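Local structure of beta sliding clamp (Caulobacter crescentus, 5WCE) at residues 294-299 and 328-333; 258-263 and 373-378; 281-286 and 305-310; 34-39 and 117-122. The protein forms a ring-shaped head-to-tail homodimer around DNA and probably confers tethering and processivity on DNA polymerases and other proteins. All coordinates share one frame; numbering follows the deposited sequence.

Interaction 1 (294-299 and 328-333); sequences VKLAVE and FEIGFN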
# COMPACT_ATOMS: atom_id res chain seq x y z
N VAL A 294 -15.56 21.80 -6.24
CA VAL A 294 -16.60 22.12 -5.26
C VAL A 294 -16.97 23.61 -5.40
O VAL A 294 -16.08 24.47 -5.50
CB VAL A 294 -16.16 21.74 -3.84
CG1 VAL A 294 -14.87 22.41 -3.44
CG2 VAL A 294 -17.22 22.06 -2.80
N LYS A 295 -18.27 23.86 -5.41
CA LYS A 295 -18.81 25.22 -5.37
C LYS A 295 -19.05 25.69 -3.92
O LYS A 295 -19.65 24.97 -3.15
CB LYS A 295 -20.12 25.31 -6.15
CG LYS A 295 -20.74 26.71 -6.18
CD LYS A 295 -21.96 26.61 -7.09
CE LYS A 295 -22.82 27.82 -7.14
NZ LYS A 295 -24.02 27.41 -7.95
N LEU A 296 -18.57 26.89 -3.59
CA LEU A 296 -18.76 27.54 -2.29
C LEU A 296 -19.68 28.73 -2.56
O LEU A 296 -19.27 29.69 -3.25
CB LEU A 296 -17.44 28.06 -1.71
CG LEU A 296 -16.42 27.13 -1.06
CD1 LEU A 296 -16.00 26.03 -2.01
CD2 LEU A 296 -15.20 27.89 -0.54
N ALA A 297 -20.93 28.63 -2.10
CA ALA A 297 -21.85 29.74 -2.16
C ALA A 297 -21.77 30.44 -0.80
O ALA A 297 -22.21 29.92 0.23
CB ALA A 297 -23.26 29.24 -2.46
N VAL A 298 -21.10 31.59 -0.80
CA VAL A 298 -20.75 32.33 0.40
C VAL A 298 -21.78 33.44 0.57
O VAL A 298 -22.12 34.17 -0.37
CB VAL A 298 -19.31 32.94 0.26
CG1 VAL A 298 -18.87 33.64 1.51
CG2 VAL A 298 -18.30 31.83 -0.05
N GLU A 299 -22.29 33.54 1.79
CA GLU A 299 -23.19 34.60 2.21
C GLU A 299 -22.93 34.90 3.67
O GLU A 299 -22.29 34.12 4.35
CB GLU A 299 -24.66 34.15 1.97
CG GLU A 299 -25.08 32.97 2.83
CD GLU A 299 -26.51 32.47 2.55
OE1 GLU A 299 -27.44 33.22 2.84
OE2 GLU A 299 -26.65 31.33 2.04
N PHE A 328 -21.32 35.78 -2.68
CA PHE A 328 -20.71 35.44 -3.94
C PHE A 328 -20.59 33.93 -4.02
O PHE A 328 -20.75 33.27 -3.01
CB PHE A 328 -19.33 36.11 -4.09
CG PHE A 328 -18.35 35.68 -3.08
CD1 PHE A 328 -18.31 36.29 -1.86
CD2 PHE A 328 -17.44 34.69 -3.38
CE1 PHE A 328 -17.36 35.95 -0.91
CE2 PHE A 328 -16.46 34.33 -2.44
CZ PHE A 328 -16.44 34.91 -1.21
N GLU A 329 -20.27 33.44 -5.22
CA GLU A 329 -20.07 32.03 -5.49
C GLU A 329 -18.68 31.86 -6.11
O GLU A 329 -18.26 32.66 -6.94
CB GLU A 329 -21.15 31.49 -6.39
CG GLU A 329 -22.57 31.57 -5.78
CD GLU A 329 -23.21 32.97 -5.97
OE1 GLU A 329 -23.28 33.46 -7.13
OE2 GLU A 329 -23.67 33.57 -4.95
N ILE A 330 -17.93 30.85 -5.66
CA ILE A 330 -16.59 30.60 -6.17
C ILE A 330 -16.38 29.08 -6.13
O ILE A 330 -16.94 28.40 -5.24
CB ILE A 330 -15.55 31.37 -5.30
CG1 ILE A 330 -14.17 31.43 -5.96
CG2 ILE A 330 -15.45 30.82 -3.88
CD1 ILE A 330 -13.21 32.35 -5.23
N GLY A 331 -15.60 28.60 -7.08
CA GLY A 331 -15.29 27.18 -7.20
C GLY A 331 -13.83 26.90 -6.94
O GLY A 331 -12.92 27.69 -7.38
N PHE A 332 -13.54 25.75 -6.32
CA PHE A 332 -12.18 25.27 -6.15
C PHE A 332 -12.09 23.77 -6.43
O PHE A 332 -13.08 23.06 -6.35
CB PHE A 332 -11.64 25.49 -4.75
CG PHE A 332 -11.53 26.94 -4.35
CD1 PHE A 332 -10.65 27.79 -5.02
CD2 PHE A 332 -12.24 27.42 -3.27
CE1 PHE A 332 -10.55 29.11 -4.68
CE2 PHE A 332 -12.13 28.75 -2.91
CZ PHE A 332 -11.30 29.60 -3.62
N ASN A 333 -10.92 23.33 -6.86
CA ASN A 333 -10.60 21.89 -6.88
C ASN A 333 -10.64 21.42 -5.43
O ASN A 333 -9.97 21.97 -4.54
CB ASN A 333 -9.23 21.67 -7.56
CG ASN A 333 -8.79 20.21 -7.61
OD1 ASN A 333 -8.69 19.58 -6.60
ND2 ASN A 333 -8.46 19.74 -8.79
O HOH W 1 -23.78 33.11 -2.39

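Interaction 2 (258-263 and 373-378); sequences MRVIPR and VLMPLR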
# COMPACT_ATOMS: atom_id res chain seq x y z
N MET A 258 5.32 36.79 -5.97
CA MET A 258 4.78 37.93 -5.22
C MET A 258 3.56 38.58 -5.94
O MET A 258 2.66 39.07 -5.27
CB MET A 258 5.87 38.94 -4.86
CG MET A 258 6.82 38.36 -3.80
SD MET A 258 8.35 39.27 -3.54
CE MET A 258 9.43 37.98 -2.95
N ARG A 259 3.52 38.49 -7.27
CA ARG A 259 2.42 39.04 -8.09
C ARG A 259 1.13 38.23 -8.03
O ARG A 259 0.04 38.73 -8.32
CB ARG A 259 2.87 39.17 -9.55
N VAL A 260 1.27 36.97 -7.63
CA VAL A 260 0.19 36.02 -7.54
C VAL A 260 -0.44 36.01 -6.14
O VAL A 260 -1.59 35.62 -5.97
CB VAL A 260 0.71 34.59 -7.87
CG1 VAL A 260 -0.45 33.61 -7.97
CG2 VAL A 260 1.50 34.61 -9.19
N ILE A 261 0.34 36.39 -5.12
CA ILE A 261 -0.11 36.32 -3.75
C ILE A 261 -0.88 37.58 -3.48
O ILE A 261 -0.31 38.68 -3.43
CB ILE A 261 1.03 36.14 -2.71
CG1 ILE A 261 1.74 34.81 -2.97
CG2 ILE A 261 0.45 36.19 -1.29
CD1 ILE A 261 2.82 34.45 -1.97
N PRO A 262 -2.20 37.44 -3.31
CA PRO A 262 -3.02 38.65 -3.12
C PRO A 262 -2.74 39.41 -1.83
O PRO A 262 -2.66 38.82 -0.75
CB PRO A 262 -4.46 38.11 -3.15
CG PRO A 262 -4.38 36.64 -2.96
CD PRO A 262 -2.93 36.20 -3.05
N ARG A 263 -2.60 40.73 -1.93
CA ARG A 263 -2.33 41.58 -0.75
C ARG A 263 -3.54 42.31 -0.26
O ARG A 263 -3.59 42.67 0.91
CB ARG A 263 -1.28 42.62 -1.10
CG ARG A 263 0.08 42.05 -1.44
CD ARG A 263 1.02 43.17 -1.91
NE ARG A 263 2.38 42.64 -1.99
N VAL A 373 -2.34 29.99 -1.40
CA VAL A 373 -3.09 30.62 -2.47
C VAL A 373 -3.82 29.48 -3.23
O VAL A 373 -3.19 28.45 -3.65
CB VAL A 373 -2.24 31.45 -3.44
CG1 VAL A 373 -3.13 32.20 -4.41
CG2 VAL A 373 -1.39 32.47 -2.69
N LEU A 374 -5.12 29.67 -3.38
CA LEU A 374 -5.99 28.83 -4.22
C LEU A 374 -6.50 29.64 -5.39
O LEU A 374 -6.91 30.79 -5.21
CB LEU A 374 -7.21 28.33 -3.44
CG LEU A 374 -6.86 27.39 -2.28
CD1 LEU A 374 -8.03 27.28 -1.30
CD2 LEU A 374 -6.41 26.06 -2.82
N MET A 375 -6.46 28.99 -6.56
CA MET A 375 -6.91 29.60 -7.79
C MET A 375 -8.33 29.10 -8.08
O MET A 375 -8.60 27.91 -8.05
CB MET A 375 -5.95 29.26 -8.91
CG MET A 375 -4.50 29.65 -8.56
SD MET A 375 -4.33 31.41 -8.19
CE MET A 375 -4.74 32.00 -9.83
N PRO A 376 -9.26 30.02 -8.32
CA PRO A 376 -10.62 29.56 -8.53
C PRO A 376 -10.86 29.02 -9.90
O PRO A 376 -10.07 29.22 -10.82
CB PRO A 376 -11.46 30.80 -8.25
CG PRO A 376 -10.61 31.91 -8.79
CD PRO A 376 -9.19 31.50 -8.41
N LEU A 377 -11.93 28.24 -10.04
CA LEU A 377 -12.29 27.68 -11.30
C LEU A 377 -13.80 27.72 -11.43
O LEU A 377 -14.52 28.01 -10.47
CB LEU A 377 -11.72 26.29 -11.48
CG LEU A 377 -11.81 25.32 -10.27
CD1 LEU A 377 -13.23 25.06 -10.00
CD2 LEU A 377 -11.08 24.01 -10.47
N ARG A 378 -14.25 27.53 -12.65
CA ARG A 378 -15.69 27.38 -12.90
C ARG A 378 -15.99 25.88 -12.70
O ARG A 378 -15.27 25.04 -13.24
CB ARG A 378 -16.00 27.83 -14.32
CG ARG A 378 -17.48 27.87 -14.63
CD ARG A 378 -17.74 27.93 -16.11
NE ARG A 378 -19.10 27.51 -16.44
CZ ARG A 378 -20.20 28.25 -16.23
NH1 ARG A 378 -20.16 29.46 -15.69
NH2 ARG A 378 -21.38 27.75 -16.60

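Interaction 3 (281-286 and 305-310); sequences DRVATI and LTVRNM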
# COMPACT_ATOMS: atom_id res chain seq x y z
N ASP A 281 -14.82 17.23 2.30
CA ASP A 281 -14.54 15.83 2.06
C ASP A 281 -15.83 15.02 1.86
O ASP A 281 -15.92 14.22 0.91
CB ASP A 281 -13.71 15.30 3.24
CG ASP A 281 -13.19 13.90 3.01
OD1 ASP A 281 -12.95 13.52 1.87
OD2 ASP A 281 -13.05 13.18 4.01
N ARG A 282 -16.85 15.25 2.68
CA ARG A 282 -18.14 14.61 2.47
C ARG A 282 -18.76 14.86 1.11
O ARG A 282 -19.10 13.90 0.38
CB ARG A 282 -19.18 15.05 3.52
CG ARG A 282 -19.26 14.17 4.70
CD ARG A 282 -20.46 14.50 5.54
NE ARG A 282 -20.26 15.79 6.21
CZ ARG A 282 -19.53 15.99 7.31
NH1 ARG A 282 -18.89 14.99 7.91
NH2 ARG A 282 -19.46 17.22 7.81
N VAL A 283 -18.93 16.14 0.75
CA VAL A 283 -19.63 16.47 -0.50
C VAL A 283 -18.82 16.01 -1.72
O VAL A 283 -19.42 15.65 -2.72
CB VAL A 283 -20.02 17.94 -0.60
CG1 VAL A 283 -21.05 18.28 0.46
CG2 VAL A 283 -18.84 18.87 -0.52
N ALA A 284 -17.50 15.98 -1.61
CA ALA A 284 -16.64 15.51 -2.70
C ALA A 284 -16.71 13.98 -2.97
O ALA A 284 -16.38 13.53 -4.06
CB ALA A 284 -15.20 15.91 -2.46
N THR A 285 -17.15 13.25 -1.97
CA THR A 285 -17.43 11.84 -2.09
C THR A 285 -18.38 11.43 -3.16
O THR A 285 -18.34 10.24 -3.51
CB THR A 285 -18.07 11.27 -0.82
OG1 THR A 285 -17.27 11.66 0.29
CG2 THR A 285 -18.07 9.75 -0.82
N ILE A 286 -19.28 12.28 -3.63
CA ILE A 286 -20.17 11.78 -4.71
C ILE A 286 -19.39 11.57 -6.02
O ILE A 286 -19.97 10.99 -6.93
CB ILE A 286 -21.49 12.56 -5.08
CG1 ILE A 286 -21.28 14.01 -5.16
CG2 ILE A 286 -22.73 12.16 -4.24
CD1 ILE A 286 -20.17 14.44 -6.03
N LEU A 305 -21.85 24.35 0.35
CA LEU A 305 -20.98 23.59 -0.52
C LEU A 305 -21.78 22.72 -1.45
O LEU A 305 -22.65 21.98 -0.99
CB LEU A 305 -20.02 22.70 0.31
CG LEU A 305 -19.08 23.42 1.26
CD1 LEU A 305 -18.49 22.37 2.24
CD2 LEU A 305 -18.01 24.16 0.45
N THR A 306 -21.46 22.76 -2.75
CA THR A 306 -22.07 21.82 -3.73
C THR A 306 -21.01 21.11 -4.58
O THR A 306 -20.10 21.75 -5.09
CB THR A 306 -23.07 22.54 -4.62
OG1 THR A 306 -24.05 23.16 -3.82
CG2 THR A 306 -23.74 21.59 -5.57
N VAL A 307 -21.12 19.78 -4.72
CA VAL A 307 -20.33 18.98 -5.67
C VAL A 307 -21.32 18.19 -6.53
O VAL A 307 -22.40 17.81 -6.05
CB VAL A 307 -19.36 18.00 -4.97
CG1 VAL A 307 -18.57 17.08 -5.94
CG2 VAL A 307 -18.34 18.75 -4.17
N ARG A 308 -21.00 18.06 -7.82
CA ARG A 308 -21.72 17.24 -8.77
C ARG A 308 -20.71 16.34 -9.47
O ARG A 308 -19.56 16.70 -9.65
CB ARG A 308 -22.47 18.08 -9.79
CG ARG A 308 -23.52 19.00 -9.15
CD ARG A 308 -24.49 19.63 -10.15
NE ARG A 308 -25.86 19.09 -10.09
CZ ARG A 308 -26.26 17.92 -10.62
NH1 ARG A 308 -25.44 17.09 -11.24
NH2 ARG A 308 -27.53 17.58 -10.50
N ASN A 309 -21.13 15.12 -9.80
CA ASN A 309 -20.29 14.25 -10.60
C ASN A 309 -20.82 14.26 -12.04
O ASN A 309 -21.84 14.91 -12.35
CB ASN A 309 -20.21 12.83 -9.99
CG ASN A 309 -21.55 12.09 -9.98
OD1 ASN A 309 -22.49 12.42 -10.73
ND2 ASN A 309 -21.64 11.07 -9.16
N MET A 310 -20.13 13.49 -12.88
CA MET A 310 -20.46 13.39 -14.29
C MET A 310 -21.50 12.30 -14.61
O MET A 310 -21.58 11.86 -15.75
CB MET A 310 -19.15 13.13 -15.07
CG MET A 310 -18.27 14.38 -15.15
SD MET A 310 -16.81 14.06 -16.14
CE MET A 310 -17.41 13.58 -17.77

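Interaction 4 (34-39 and 117-122); sequences IPILSN and PVLPAG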
# COMPACT_ATOMS: atom_id res chain seq x y z
N ILE A 34 20.92 2.42 -17.21
CA ILE A 34 22.39 2.45 -17.28
C ILE A 34 22.94 1.67 -16.06
O ILE A 34 22.70 2.06 -14.92
CB ILE A 34 22.92 3.90 -17.34
CG1 ILE A 34 22.36 4.62 -18.60
CG2 ILE A 34 24.44 3.94 -17.42
CD1 ILE A 34 22.00 6.07 -18.37
N PRO A 35 23.63 0.54 -16.30
CA PRO A 35 23.90 -0.37 -15.19
C PRO A 35 24.67 0.26 -14.04
O PRO A 35 24.34 0.03 -12.90
CB PRO A 35 24.71 -1.48 -15.84
CG PRO A 35 24.20 -1.53 -17.24
CD PRO A 35 23.92 -0.09 -17.60
N ILE A 36 25.64 1.11 -14.33
CA ILE A 36 26.43 1.64 -13.23
C ILE A 36 25.61 2.55 -12.27
O ILE A 36 25.90 2.64 -11.08
CB ILE A 36 27.77 2.28 -13.68
CG1 ILE A 36 28.67 2.39 -12.45
CG2 ILE A 36 27.50 3.65 -14.33
CD1 ILE A 36 30.11 2.49 -12.72
N LEU A 37 24.53 3.15 -12.76
CA LEU A 37 23.69 3.98 -11.92
C LEU A 37 22.83 3.15 -10.99
O LEU A 37 22.28 3.68 -10.06
CB LEU A 37 22.79 4.88 -12.78
CG LEU A 37 23.50 5.83 -13.75
CD1 LEU A 37 22.45 6.78 -14.36
CD2 LEU A 37 24.54 6.65 -13.00
N SER A 38 22.77 1.84 -11.18
CA SER A 38 22.17 0.94 -10.21
C SER A 38 23.14 0.59 -9.08
O SER A 38 22.71 -0.07 -8.14
CB SER A 38 21.73 -0.39 -10.91
OG SER A 38 20.53 -0.09 -11.60
N ASN A 39 24.40 1.00 -9.18
CA ASN A 39 25.41 0.61 -8.21
C ASN A 39 25.71 1.63 -7.14
O ASN A 39 25.45 2.87 -7.30
CB ASN A 39 26.71 0.19 -8.92
CG ASN A 39 26.59 -1.17 -9.59
OD1 ASN A 39 25.50 -1.71 -9.68
ND2 ASN A 39 27.71 -1.72 -10.07
N PRO A 117 28.41 -9.21 -9.10
CA PRO A 117 29.21 -8.61 -10.17
C PRO A 117 29.46 -7.13 -9.86
O PRO A 117 28.63 -6.44 -9.21
CB PRO A 117 28.33 -8.75 -11.41
CG PRO A 117 26.92 -8.71 -10.84
CD PRO A 117 27.06 -9.58 -9.60
N VAL A 118 30.63 -6.68 -10.26
CA VAL A 118 31.08 -5.30 -9.99
C VAL A 118 31.26 -4.53 -11.29
O VAL A 118 31.40 -5.12 -12.39
CB VAL A 118 32.38 -5.23 -9.16
CG1 VAL A 118 32.16 -5.82 -7.79
CG2 VAL A 118 33.57 -5.88 -9.86
N LEU A 119 31.24 -3.20 -11.16
CA LEU A 119 31.67 -2.35 -12.24
C LEU A 119 32.77 -1.42 -11.70
O LEU A 119 32.75 -1.03 -10.51
CB LEU A 119 30.48 -1.61 -12.85
CG LEU A 119 29.45 -2.51 -13.56
CD1 LEU A 119 28.17 -1.73 -13.80
CD2 LEU A 119 30.01 -3.06 -14.90
N PRO A 120 33.70 -1.05 -12.57
CA PRO A 120 34.82 -0.23 -12.15
C PRO A 120 34.44 1.12 -11.55
O PRO A 120 33.55 1.83 -12.07
CB PRO A 120 35.62 -0.00 -13.44
CG PRO A 120 35.00 -0.81 -14.49
CD PRO A 120 33.68 -1.32 -14.01
N ALA A 121 35.11 1.45 -10.47
CA ALA A 121 34.96 2.68 -9.78
C ALA A 121 35.23 3.91 -10.66
O ALA A 121 34.55 4.92 -10.48
CB ALA A 121 35.82 2.69 -8.51
N GLY A 122 36.14 3.80 -11.64
CA GLY A 122 36.43 4.91 -12.57
C GLY A 122 35.31 5.27 -13.52
O GLY A 122 35.36 6.33 -14.14
O HOH W 2 27.68 -4.43 -11.02

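Interaction 1 (294-299 and 328-333)
L296 meets I330 through its CB and F332 through the tip of one branch. Its CB rests against the neighbouring backbone, 3.6 Å from I330 O, and lies 4.0 Å from I330 CG2. With CG anti to the carbonyl carbon (chi1 -78°), the branch then splits: CD1 stays by the same carbonyl, whereas CD2 meets the edge of the F332 ring, 4.0 Å from CE2. The two strands form an antiparallel ladder within the four-stranded antiparallel sheet of the C-terminal clamp domain. V294/F332, L296/I330 and V298/F328 are hydrogen-bonded pairs, and all six side chains lie on one buried face. V298 N donates to F328 O at 2.8 Å. The F328 ring folds over the isopropyl group opposite it in a CH-pi contact, V298 CB standing 3.9 Å from the ring centroid and 17° off the normal; the same ring meets F353 edge-to-face. An alanine in place of F328 would probably leave V298 without its aromatic cover and F353 without its ring partner. On the other face, K295 and E329 run alongside each other through their aliphatic parts, CE to CG 4.0 Å, while K295 NZ and E329 OE1 stay 6.2 Å apart.

Interaction 2 (258-263 and 373-378)
V373 plugs the inner side of the turn made by V260, I261 and P262, at the seam between the central and C-terminal domains of the clamp. In relatives this seam holds the hydrophobic pocket that receives the clamp-binding peptides of polymerases and other partners, and the apolar character found here is consistent with such a role. The sheet beneath runs through both domains: the strand carrying V373 and L374 pairs through V373 with L189 on one side and through L374 with T360 on the other.

Contacts between aliphatic groups come first. V373 points at the 258-263 segment, and its two methyls divide the work. CG2, anti to the carbonyl carbon, touches I261 CG1 at 3.9 Å, the two side chains meeting at a slant. The same methyl faces P262 CD at 4.1 Å, tip to tip. I261 also leans on L189 and L191 of the neighbouring strand, and both I261 and P262 touch L361, which places the turn across three strands of the sheet.

A looser contact involves sulfur. M375 curls back, all its chi angles near -60°, so that SD comes 4.5 Å from V260 CG1; this residue occupies two conformations, and the approach is correspondingly uncertain.

The two segments exchange no hydrogen bonds; the remaining contact sets a methyl against the backbone. The other V373 methyl, CG1, is anti to the backbone N (chi1 -173°) and lies 4.1 Å from V260 O.

Interaction 3 (281-286 and 305-310)
V283 and V307 meet where a helix lies on a strand, their CG2 methyls 3.7 Å apart. The same V283 methyl touches L305 CB at 4.1 Å, and V307 CB sits 3.3 Å from V283 O, bringing an aliphatic group against the backbone of helix 273-284. I286 and V307 run past each other in opposite directions, though the modelled closeness of their ends is doubtful. Beyond this apolar layer N309 supplies a polar clasp: ND2 donates to I286 O at 2.8 Å, with an N-H...O angle of 150° and the donor tilted 30° from the carbonyl plane. Its CG stands between the backbone N and the carbonyl carbon (chi1 65°), and OD1 accepts from E311 N and G313 N, the former closing an Asx turn, so both ends of the carboxamide are gripped. An alanine in place of N309 would probably leave I286 O without this donor and the turn without its side-chain acceptor. Further out, R282 forms a salt bridge with E317 of its own chain; across the dimer interface D281 pairs with K87 and I286 packs on L116, both of the second subunit. Helix 273-284 lies against strand 302-308, which runs between strands 293-299 and 314-320 in the four-stranded sheet.

Interaction 4 (34-39 and 117-122)
At the flat carboxamide of N39, L119 CD1 lies above the amide plane near its nitrogen end, 3.8 Å from ND2, while CB of the leucine lies off toward the edge, 3.9 Å from the same nitrogen. The two side chains cross at about a right angle. At its nitrogen end the amide keeps its polar partners, since ND2 is hydrogen-bonded to T75 OG1 and to a water at 2.9 Å that in turn donates to P117 O. The water therefore ties the two segments together where no direct bond does, and the bonds of ND2 would limit rotation of the group beside the leucine.

The puckered ring of P35 touches L119 CD1 through CB at 4.0 Å. That one methyl also meets I36, at 3.8 Å from CA, and so lies between P35 and I36 of a short 3-10 turn and N39 just after it. Successive backbone bonds from L37, S38 and N39 back to I34, P35 and I36 define this turn. I36 crosses L119 at a slant, and with CG1 anti to the backbone N (chi1 -163°) its CD1 ends 3.6 Å from P120 O.

T75 binds both halves, for it also pairs with L119 through the backbone. In the N-terminal domain, then, the turn leading into strand 39-45 and the loop leaving strand 112-116 meet beside strand 72-77, the outermost strand of its sheet within the chain, and P117 packs on E311 of the second subunit.

Interaction 4 comes first along the chain, in the N-terminal domain, with its centre 47 to 55 Å from the others; interactions 1, 2 and 3 all belong to the C-terminal domain. There interaction 2 opens first and closes last, while the segments of 3 and 1 alternate between its ends. Interactions 1 and 3, with centres 12 Å apart, share one sheet through adjacent strands 293-299 and 302-308. Interaction 2, centred 15 Å from interaction 1, adjoins it where L377 N probably bonds to G331 O. Interactions 3 and 4, about 51 Å apart, both touch the second subunit, so the N-terminal domain of one subunit meets the C-terminal domain of the other in the head-to-tail ring.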